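Local structure of adenosylmethionine-8-amino-7-oxononanoate aminotransferase (Methanocaldococcus jannaschii, 6ZHK) at the interface of chains A and B. The protein catalyses pyridoxal-phosphate-dependent amino-group transfer as a thermostable class-III transaminase of the BioA subfamily with D-amino acid transaminase activity. Coordinates in Å, arbitrary orientation; residue numbers count along the deposited sequence, not the author numbering. Chains: chain A/B, Adenosylmethionine-8-amino-7-oxononanoate aminotransferase.

The interface of chains A and B. Residues chain A 158-160, 163, 172; chain B 127, 131, 334-335, 337.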
# COMPACT_ATOMS: atom_id res chain seq x y z
N ASP A 158 2.33 -8.35 4.66
CA ASP A 158 1.26 -9.34 4.55
C ASP A 158 0.72 -9.52 3.12
O ASP A 158 -0.18 -10.34 2.93
CB ASP A 158 0.04 -8.93 5.39
CG ASP A 158 0.37 -8.76 6.86
OD1 ASP A 158 1.23 -9.51 7.35
OD2 ASP A 158 -0.13 -7.79 7.42
N THR A 159 1.22 -8.74 2.11
CA THR A 159 0.83 -9.06 0.75
C THR A 159 1.57 -10.33 0.28
O THR A 159 2.47 -10.83 0.95
CB THR A 159 1.02 -7.84 -0.15
OG1 THR A 159 2.36 -7.39 0.11
CG2 THR A 159 0.07 -6.73 0.23
N VAL A 160 1.18 -10.87 -0.88
CA VAL A 160 1.64 -12.24 -1.23
C VAL A 160 3.16 -12.30 -1.40
O VAL A 160 3.82 -13.22 -0.95
CB VAL A 160 0.89 -12.74 -2.47
CG1 VAL A 160 1.50 -13.99 -3.07
CG2 VAL A 160 -0.57 -13.00 -2.07
N MET A 163 4.70 -11.94 2.05
CA MET A 163 4.52 -13.16 2.85
C MET A 163 5.50 -14.25 2.35
O MET A 163 5.94 -15.05 3.16
CB MET A 163 3.09 -13.75 2.70
CG MET A 163 2.04 -12.93 3.40
SD MET A 163 0.48 -13.87 3.48
CE MET A 163 -0.10 -13.71 1.78
N HIS A 172 1.10 -16.43 8.19
CA HIS A 172 0.98 -16.58 6.74
C HIS A 172 0.99 -18.05 6.25
O HIS A 172 0.77 -18.29 5.07
CB HIS A 172 2.18 -15.86 6.11
CG HIS A 172 2.29 -14.43 6.51
ND1 HIS A 172 3.52 -13.77 6.60
CD2 HIS A 172 1.35 -13.50 6.67
CE1 HIS A 172 3.29 -12.50 6.88
NE2 HIS A 172 1.97 -12.30 6.90
N GLU B 127 -5.37 -7.68 -2.73
CA GLU B 127 -4.62 -8.69 -2.00
C GLU B 127 -5.40 -9.19 -0.79
O GLU B 127 -5.42 -10.40 -0.49
CB GLU B 127 -3.26 -8.18 -1.53
CG GLU B 127 -2.30 -7.77 -2.67
CD GLU B 127 -1.19 -8.76 -3.01
OE1 GLU B 127 -1.05 -9.74 -2.28
OE2 GLU B 127 -0.48 -8.53 -4.03
N LYS B 131 -7.00 -12.89 -0.02
CA LYS B 131 -6.64 -13.65 1.16
C LYS B 131 -7.89 -14.01 1.95
O LYS B 131 -7.96 -15.11 2.47
CB LYS B 131 -5.61 -12.89 2.00
CG LYS B 131 -4.23 -12.94 1.37
CD LYS B 131 -3.26 -12.11 2.21
CE LYS B 131 -3.11 -12.60 3.62
NZ LYS B 131 -2.09 -11.84 4.44
N TYR B 334 -4.80 -12.62 9.75
CA TYR B 334 -3.59 -11.99 10.26
C TYR B 334 -3.03 -11.09 9.16
O TYR B 334 -1.99 -11.38 8.53
CB TYR B 334 -2.56 -13.05 10.67
CG TYR B 334 -2.88 -13.87 11.90
CD1 TYR B 334 -2.68 -13.35 13.16
CD2 TYR B 334 -3.22 -15.20 11.78
CE1 TYR B 334 -2.91 -14.12 14.30
CE2 TYR B 334 -3.47 -15.97 12.90
CZ TYR B 334 -3.30 -15.44 14.16
OH TYR B 334 -3.46 -16.27 15.27
N HIS B 335 -3.72 -9.96 8.95
CA HIS B 335 -3.34 -9.04 7.91
C HIS B 335 -3.56 -7.63 8.50
O HIS B 335 -4.49 -7.40 9.26
CB HIS B 335 -4.25 -9.22 6.70
CG HIS B 335 -3.77 -8.47 5.50
ND1 HIS B 335 -3.17 -9.15 4.50
CD2 HIS B 335 -3.70 -7.14 5.22
CE1 HIS B 335 -2.80 -8.27 3.58
NE2 HIS B 335 -3.11 -7.03 4.00
N HIS B 337 -1.56 -3.51 7.66
CA HIS B 337 -0.32 -2.79 7.84
C HIS B 337 -0.51 -1.62 8.81
O HIS B 337 -1.63 -1.33 9.21
CB HIS B 337 0.25 -2.38 6.49
CG HIS B 337 0.67 -3.62 5.77
ND1 HIS B 337 0.49 -3.77 4.39
CD2 HIS B 337 1.21 -4.77 6.27
CE1 HIS B 337 0.89 -5.00 4.09
NE2 HIS B 337 1.34 -5.64 5.25
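A:Met163 and B:Lys131 meet tip to tip at the apolar centre of this patch, part of the two-fold dimer interface of a class-III pyridoxal-phosphate aminotransferase. The methyl CE of A:Met163 lies 3.6 Å from B:Lys131 CD; a flexible thioether suits packing along a lysine's methylenes. Close by, A:Asp158 lays its methylene CB over one face of the B:His335 imidazole, 3.6 Å from the ring centroid and offset toward the rim, a CH-pi contact that a short side chain can make while its carboxylate lies alongside the B:His337 ring, nearly parallel to it. A third apolar touch brings A:Thr159 CB to within 3.7 Å of B:Glu127 CD, a small branched side chain fitting where the two cross nearly at right angles.

Farther out, the bend of B:Lys131 at chi3 (61°) turns its amine toward A:Asp158. B:Lys131 NZ donates to A:Asp158 O at 2.9 Å, in the carbonyl plane and on a lone pair, with a C=O...N angle of 139°. B:Lys131 NZ also donates to B:His335 ND1 at 2.9 Å, helping to fix the imidazole beneath the aspartate methylene; histidine suits, since ND1 can accept. At the start of helix 160-165, A:Val160 N donates to B:Glu127 OE1 at 2.9 Å; a carboxylate suits a helix N-terminus, whose dipole would probably favour its negative charge. B:His337 offers a ring nitrogen to a backbone N-H: NE2 accepts from A:Asp158 N, edge on and in the ring plane, at 2.9 Å. Within chain A, A:His172 NE2 donates to the anti side of A:Asp158 OD1 at 2.9 Å, 19° out of the carboxylate plane, steadying the carboxylate; histidine pairs this edge N-H with a flat face, over whose centre A:Met163 CG sits.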